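Local coordinates for protein UlvanLyase-PL25 (Pseudoalteromonas sp. PLSV, PDB 5UAS) that cleaves ulvan, the sulfated rhamnose and uronic acid polysaccharide of green seaweed cell walls, as a beta-propeller lyase of polysaccharide lyase family 25, at residues Asp219-Trp224 with Val285-Ala290; Gly300-Phe305 with Ile321-Asp326. All coordinates share one frame; numbering follows the deposited sequence.

Interaction 1 (Asp219-Trp224 with Val285-Ala290). With BDP (beta-D-glucopyranuronic acid), chain C.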
loop_
_atom_site.group_PDB
_atom_site.type_symbol
_atom_site.label_atom_id
_atom_site.label_comp_id
_atom_site.label_asym_id
_atom_site.label_seq_id
_atom_site.Cartn_x
_atom_site.Cartn_y
_atom_site.Cartn_z
ATOM N N ASP A 219 -7.161 -20.240 4.511
ATOM C CA ASP A 219 -6.896 -18.954 5.160
ATOM C C ASP A 219 -5.890 -18.122 4.366
ATOM O O ASP A 219 -4.781 -18.578 4.072
ATOM C CB ASP A 219 -6.339 -19.156 6.571
ATOM C CG ASP A 219 -7.312 -19.789 7.522
ATOM O OD1 ASP A 219 -8.554 -19.692 7.339
ATOM O OD2 ASP A 219 -6.811 -20.393 8.488
ATOM N N SER A 220 -6.251 -16.867 4.096
ATOM C CA SER A 220 -5.447 -15.942 3.307
ATOM C C SER A 220 -5.606 -14.545 3.885
ATOM O O SER A 220 -6.606 -14.236 4.542
ATOM C CB SER A 220 -5.878 -15.994 1.827
ATOM O OG SER A 220 -5.064 -15.208 0.978
ATOM N N TRP A 221 -4.632 -13.682 3.596
ATOM C CA TRP A 221 -4.561 -12.407 4.309
ATOM C C TRP A 221 -4.091 -11.282 3.414
ATOM O O TRP A 221 -3.383 -11.493 2.428
ATOM C CB TRP A 221 -3.586 -12.464 5.488
ATOM C CG TRP A 221 -3.872 -13.529 6.468
ATOM C CD1 TRP A 221 -3.267 -14.760 6.537
ATOM C CD2 TRP A 221 -4.786 -13.471 7.575
ATOM N NE1 TRP A 221 -3.761 -15.469 7.596
ATOM C CE2 TRP A 221 -4.700 -14.711 8.247
ATOM C CE3 TRP A 221 -5.677 -12.504 8.053
ATOM C CZ2 TRP A 221 -5.472 -15.013 9.391
ATOM C CZ3 TRP A 221 -6.440 -12.794 9.168
ATOM C CH2 TRP A 221 -6.333 -14.048 9.839
ATOM N N TYR A 222 -4.417 -10.067 3.836
ATOM C CA TYR A 222 -3.811 -8.870 3.261
ATOM C C TYR A 222 -3.456 -7.934 4.412
ATOM O O TYR A 222 -4.337 -7.524 5.160
ATOM C CB TYR A 222 -4.764 -8.183 2.255
ATOM C CG TYR A 222 -5.051 -9.012 1.022
ATOM C CD1 TYR A 222 -6.131 -9.871 0.977
ATOM C CD2 TYR A 222 -4.260 -8.902 -0.120
ATOM C CE1 TYR A 222 -6.402 -10.640 -0.163
ATOM C CE2 TYR A 222 -4.529 -9.664 -1.265
ATOM C CZ TYR A 222 -5.598 -10.535 -1.273
ATOM O OH TYR A 222 -5.897 -11.312 -2.381
ATOM N N ALA A 223 -2.183 -7.562 4.519
ATOM C CA ALA A 223 -1.691 -6.734 5.615
ATOM C C ALA A 223 -1.169 -5.397 5.092
ATOM O O ALA A 223 -0.771 -5.273 3.935
ATOM C CB ALA A 223 -0.569 -7.469 6.372
ATOM N N TRP A 224 -1.174 -4.401 5.973
ATOM C CA TRP A 224 -0.528 -3.117 5.765
ATOM C C TRP A 224 0.321 -2.881 7.002
ATOM O O TRP A 224 -0.211 -2.830 8.121
ATOM C CB TRP A 224 -1.574 -1.999 5.599
ATOM C CG TRP A 224 -1.048 -0.676 5.038
ATOM C CD1 TRP A 224 -1.033 -0.280 3.721
ATOM C CD2 TRP A 224 -0.469 0.402 5.782
ATOM N NE1 TRP A 224 -0.490 0.968 3.616
ATOM C CE2 TRP A 224 -0.129 1.416 4.863
ATOM C CE3 TRP A 224 -0.211 0.606 7.139
ATOM C CZ2 TRP A 224 0.433 2.603 5.258
ATOM C CZ3 TRP A 224 0.365 1.802 7.530
ATOM C CH2 TRP A 224 0.671 2.789 6.592
ATOM N N VAL A 285 0.710 -15.955 13.359
ATOM C CA VAL A 285 -0.644 -15.821 13.863
ATOM C C VAL A 285 -1.594 -16.527 12.907
ATOM O O VAL A 285 -1.588 -16.255 11.694
ATOM C CB VAL A 285 -1.009 -14.339 14.034
ATOM C CG1 VAL A 285 -2.492 -14.180 14.360
ATOM C CG2 VAL A 285 -0.146 -13.699 15.104
ATOM N N THR A 286 -2.435 -17.404 13.459
ATOM C CA THR A 286 -3.478 -18.091 12.718
ATOM C C THR A 286 -4.787 -17.304 12.776
ATOM O O THR A 286 -4.963 -16.401 13.590
ATOM C CB THR A 286 -3.714 -19.488 13.284
ATOM O OG1 THR A 286 -4.313 -19.382 14.581
ATOM C CG2 THR A 286 -2.386 -20.271 13.387
ATOM N N ARG A 287 -5.722 -17.684 11.906
ATOM C CA ARG A 287 -7.043 -17.065 11.932
ATOM C C ARG A 287 -7.695 -17.230 13.297
ATOM O O ARG A 287 -8.318 -16.296 13.817
ATOM C CB ARG A 287 -7.928 -17.672 10.839
ATOM C CG ARG A 287 -9.243 -16.909 10.649
ATOM C CD ARG A 287 -10.250 -17.704 9.822
ATOM N NE ARG A 287 -11.031 -18.616 10.645
ATOM C CZ ARG A 287 -10.794 -19.923 10.748
ATOM N NH1 ARG A 287 -9.788 -20.484 10.076
ATOM N NH2 ARG A 287 -11.562 -20.673 11.525
ATOM N N GLU A 288 -7.546 -18.408 13.902
ATOM C CA GLU A 288 -8.194 -18.650 15.182
ATOM C C GLU A 288 -7.644 -17.733 16.269
ATOM O O GLU A 288 -8.408 -17.205 17.085
ATOM C CB GLU A 288 -8.031 -20.118 15.595
ATOM C CG GLU A 288 -8.799 -21.102 14.696
ATOM C CD GLU A 288 -8.041 -21.472 13.411
ATOM O OE1 GLU A 288 -6.962 -20.904 13.147
ATOM O OE2 GLU A 288 -8.529 -22.357 12.671
ATOM N N VAL A 289 -6.320 -17.554 16.325
ATOM C CA VAL A 289 -5.762 -16.609 17.293
ATOM C C VAL A 289 -6.160 -15.180 16.939
ATOM O O VAL A 289 -6.457 -14.362 17.825
ATOM C CB VAL A 289 -4.239 -16.759 17.373
ATOM C CG1 VAL A 289 -3.654 -15.647 18.217
ATOM C CG2 VAL A 289 -3.888 -18.127 17.944
ATOM N N ALA A 290 -6.136 -14.838 15.649
ATOM C CA ALA A 290 -6.506 -13.480 15.255
ATOM C C ALA A 290 -7.937 -13.147 15.677
ATOM O O ALA A 290 -8.190 -12.093 16.266
ATOM C CB ALA A 290 -6.317 -13.300 13.747
HETATM C C1 BDP C . -5.209 -11.223 -8.300
HETATM C C2 BDP C . -6.563 -10.509 -8.088
HETATM C C3 BDP C . -6.660 -10.211 -6.625
HETATM C C4 BDP C . -5.509 -9.415 -6.131
HETATM C C5 BDP C . -4.232 -10.089 -6.443
HETATM C C6 BDP C . -3.652 -11.100 -5.396
HETATM O O2 BDP C . -6.595 -9.322 -8.891
HETATM O O3 BDP C . -6.922 -11.385 -5.838
HETATM O O4 BDP C . -5.441 -7.999 -6.390
HETATM O O5 BDP C . -4.067 -10.505 -7.759
HETATM O O6A BDP C . -4.034 -11.086 -4.221
HETATM O O6B BDP C . -2.765 -11.896 -5.750
HETATM O O HOH W 1 -4.610 -19.117 9.591
#
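The first turn of a short helix, capped by Thr286, packs against a beta-propeller strand through Arg287, which meets both Asp219 and Trp221. Arg287 NH1 donates to Asp219 OD1 at 3.1 Å, on the syn side of the carboxylate, and a weak second bond reaches OD2. The arginine chain runs extended through chi2 and bends at chi3 (86°), bringing NH1 there. The NH1-to-OD1 bond is bent (142° at the hydrogen). NH1 alone reaches the carboxylate, whose plane stands 57° from the guanidinium plane, so the pair is not a flat two-pronged one. A water links Asp219 OD2 (2.8 Å) to Arg287 N (2.9 Å). The Trp221 indole turns its edge to Arg287, CZ2 lying 3.6 Å from Arg287 CA; CH2 also touches Ala290 CB at 4.0 Å. Thr286 OG1 accepts from Val289 N at 3.2 Å, the N-cap bond. On the same strand Tyr222 OH donates to glucuronic acid O6A at 2.6 Å, at the edge of the Tyr222 ring. Tyr239 of strand 232-243 also bonds Asp219 OD1, while strand 204-211 supplies Lys210 as a salt-bridge partner of Asp219 and Glu288, and Lys208 O as acceptor for Trp221 NE1.

Interaction 2 (Gly300-Phe305 with Ile321-Asp326). With 83Y (3-O-sulfo-alpha-L-rhamnopyranose), chain B.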
loop_
_atom_site.group_PDB
_atom_site.type_symbol
_atom_site.label_atom_id
_atom_site.label_comp_id
_atom_site.label_asym_id
_atom_site.label_seq_id
_atom_site.Cartn_x
_atom_site.Cartn_y
_atom_site.Cartn_z
ATOM N N GLY A 300 -19.194 -8.188 9.224
ATOM C CA GLY A 300 -20.353 -8.997 8.886
ATOM C C GLY A 300 -20.223 -9.568 7.489
ATOM O O GLY A 300 -19.185 -10.119 7.099
ATOM N N GLU A 301 -21.291 -9.421 6.709
ATOM C CA GLU A 301 -21.275 -9.896 5.336
ATOM C C GLU A 301 -20.609 -8.917 4.376
ATOM O O GLU A 301 -20.413 -9.273 3.211
ATOM C CB GLU A 301 -22.695 -10.200 4.858
ATOM C CG GLU A 301 -23.357 -11.313 5.651
ATOM C CD GLU A 301 -24.830 -11.461 5.338
ATOM O OE1 GLU A 301 -25.277 -10.901 4.318
ATOM O OE2 GLU A 301 -25.537 -12.132 6.115
ATOM N N LEU A 302 -20.230 -7.723 4.836
ATOM C CA LEU A 302 -19.578 -6.763 3.948
ATOM C C LEU A 302 -18.201 -7.265 3.553
ATOM O O LEU A 302 -17.451 -7.775 4.386
ATOM C CB LEU A 302 -19.416 -5.400 4.613
ATOM C CG LEU A 302 -20.683 -4.690 5.080
ATOM C CD1 LEU A 302 -20.345 -3.348 5.710
ATOM C CD2 LEU A 302 -21.660 -4.506 3.920
ATOM N N TRP A 303 -17.862 -7.084 2.279
ATOM C CA TRP A 303 -16.557 -7.468 1.757
ATOM C C TRP A 303 -15.589 -6.304 1.898
ATOM O O TRP A 303 -15.953 -5.145 1.651
ATOM C CB TRP A 303 -16.645 -7.855 0.283
ATOM C CG TRP A 303 -17.326 -9.153 -0.056
ATOM C CD1 TRP A 303 -18.294 -9.816 0.669
ATOM C CD2 TRP A 303 -17.081 -9.954 -1.225
ATOM N NE1 TRP A 303 -18.652 -10.976 0.016
ATOM C CE2 TRP A 303 -17.912 -11.088 -1.137
ATOM C CE3 TRP A 303 -16.217 -9.828 -2.329
ATOM C CZ2 TRP A 303 -17.934 -12.078 -2.125
ATOM C CZ3 TRP A 303 -16.229 -10.818 -3.303
ATOM C CH2 TRP A 303 -17.080 -11.927 -3.193
ATOM N N THR A 304 -14.351 -6.609 2.267
ATOM C CA THR A 304 -13.397 -5.575 2.640
ATOM C C THR A 304 -12.308 -5.420 1.590
ATOM O O THR A 304 -12.069 -6.303 0.760
ATOM C CB THR A 304 -12.757 -5.900 3.995
ATOM O OG1 THR A 304 -12.245 -7.243 3.961
ATOM C CG2 THR A 304 -13.803 -5.782 5.083
ATOM N N PHE A 305 -11.646 -4.268 1.649
ATOM C CA PHE A 305 -10.408 -4.029 0.935
ATOM C C PHE A 305 -9.563 -3.206 1.888
ATOM O O PHE A 305 -10.008 -2.151 2.343
ATOM C CB PHE A 305 -10.652 -3.295 -0.404
ATOM C CG PHE A 305 -9.418 -3.118 -1.222
ATOM C CD1 PHE A 305 -8.950 -4.165 -2.000
ATOM C CD2 PHE A 305 -8.738 -1.905 -1.231
ATOM C CE1 PHE A 305 -7.791 -4.048 -2.731
ATOM C CE2 PHE A 305 -7.580 -1.754 -1.988
ATOM C CZ PHE A 305 -7.124 -2.830 -2.771
ATOM N N ILE A 321 -10.427 1.092 6.862
ATOM C CA ILE A 321 -10.831 -0.171 6.267
ATOM C C ILE A 321 -11.916 0.132 5.244
ATOM O O ILE A 321 -12.895 0.832 5.549
ATOM C CB ILE A 321 -11.320 -1.174 7.344
ATOM C CG1 ILE A 321 -11.742 -2.507 6.694
ATOM C CG2 ILE A 321 -12.429 -0.582 8.209
ATOM C CD1 ILE A 321 -10.556 -3.240 6.031
ATOM N N ASN A 322 -11.730 -0.341 4.013
ATOM C CA ASN A 322 -12.800 -0.197 3.038
ATOM C C ASN A 322 -13.710 -1.415 3.072
ATOM O O ASN A 322 -13.240 -2.547 3.204
ATOM C CB ASN A 322 -12.237 -0.008 1.637
ATOM C CG ASN A 322 -11.238 1.093 1.580
ATOM O OD1 ASN A 322 -11.609 2.283 1.566
ATOM N ND2 ASN A 322 -9.957 0.731 1.523
ATOM N N ALA A 323 -15.012 -1.184 2.909
ATOM C CA ALA A 323 -15.943 -2.309 2.910
ATOM C C ALA A 323 -17.160 -1.959 2.077
ATOM O O ALA A 323 -17.501 -0.785 1.937
ATOM C CB ALA A 323 -16.362 -2.667 4.343
ATOM N N GLY A 324 -17.840 -2.982 1.556
ATOM C CA GLY A 324 -19.010 -2.719 0.740
ATOM C C GLY A 324 -19.868 -3.953 0.588
ATOM O O GLY A 324 -19.421 -5.085 0.799
ATOM N N ILE A 325 -21.119 -3.718 0.206
ATOM C CA ILE A 325 -22.075 -4.797 0.013
ATOM C C ILE A 325 -21.659 -5.665 -1.169
ATOM O O ILE A 325 -21.290 -5.161 -2.243
ATOM C CB ILE A 325 -23.484 -4.217 -0.174
ATOM C CG1 ILE A 325 -23.946 -3.540 1.122
ATOM C CG2 ILE A 325 -24.462 -5.299 -0.602
ATOM C CD1 ILE A 325 -24.997 -2.415 0.916
ATOM N N ASP A 326 -21.708 -6.983 -0.971
ATOM C CA ASP A 326 -21.491 -7.941 -2.053
ATOM C C ASP A 326 -22.694 -7.923 -2.983
ATOM O O ASP A 326 -23.822 -8.205 -2.558
ATOM C CB ASP A 326 -21.272 -9.345 -1.481
ATOM C CG ASP A 326 -21.250 -10.445 -2.548
ATOM O OD1 ASP A 326 -21.032 -10.174 -3.761
ATOM O OD2 ASP A 326 -21.461 -11.614 -2.152
HETATM C C1 83Y B . -5.761 -7.082 -5.345
HETATM C C2 83Y B . -5.090 -5.777 -5.739
HETATM C C3 83Y B . -5.671 -5.231 -7.056
HETATM C C4 83Y B . -7.201 -5.156 -7.045
HETATM C C5 83Y B . -7.779 -6.466 -6.546
HETATM C C6 83Y B . -9.288 -6.326 -6.330
HETATM O O1S 83Y B . -3.496 -2.335 -8.102
HETATM O O2 83Y B . -5.268 -4.847 -4.701
HETATM O O2S 83Y B . -4.685 -3.868 -9.675
HETATM O O3 83Y B . -5.120 -3.948 -7.275
HETATM O O3S 83Y B . -2.969 -4.659 -8.174
HETATM O O5 83Y B . -7.173 -6.923 -5.333
HETATM S S 83Y B . -4.037 -3.679 -8.363
HETATM O O4 83Y B . -7.705 -4.968 -8.385
HETATM O O HOH W 2 -22.249 -7.921 1.520
#
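One face of the Trp303 indole carries Asp326, whose CB sits 3.7 Å from the centroid of the five-membered ring in a CH-pi contact, with the carboxylate plane 33° from that of the ring; Glu301 O lies at the indole edge. Gly328 N donates to Asp326 OD1, and Arg252 forms a salt bridge with OD2. The Phe305 ring turns its edge to the glycan, CE1 being 3.3 Å from O2 of the sulfated rhamnose. With CG anti to the backbone N (chi1 -176°), this ring lies alongside the Asn322 amide, whose OD1 is hydrogen-bonded to Thr337 OG1. Phe305 O is gripped twice, by Asn322 N and Asn322 ND2, both at 3.0 Å and from opposite faces of the carbonyl plane. Phe305 N donates to Asn322 O at 2.8 Å, and Trp303 and Gly324 form an antiparallel hydrogen-bonded pair. Leu302 CD2 meets Ile325 CG1 at 3.7 Å, just beyond the paired strands. Were an alanine to replace Trp303, Asp326 CB would probably lose the ring face it packs on. Strands 303-311 and 317-324 form a hairpin: Thr304 pairs with Arg258 of strand 258-267, Ala323 with Gln336 of strand 336-342, and Arg362 of strand 361-367 touches Phe305 and Asn322.

Along the chain, interaction 1 closes before interaction 2 opens, and both lie within the BNR repeat range of this beta-propeller. Their centres are 17 Å apart and their nearest atoms about 7 Å, without touching. Interaction 1 sets helix 287-293 against strand 217-227 of the large curled sheet, whereas strands 303-311 and 317-324 of interaction 2 start a four-stranded one. The two sheets meet where Trp224 rests on Asn306, Ser308 and Thr309, and backbone hydrogen bonding between Thr304 and Arg258 also joins them. The side chains of Tyr222 and Phe305 lie about 7 Å apart in the glycan pocket, so neighbouring sheets each contribute an aromatic residue to the site where ulvan binds.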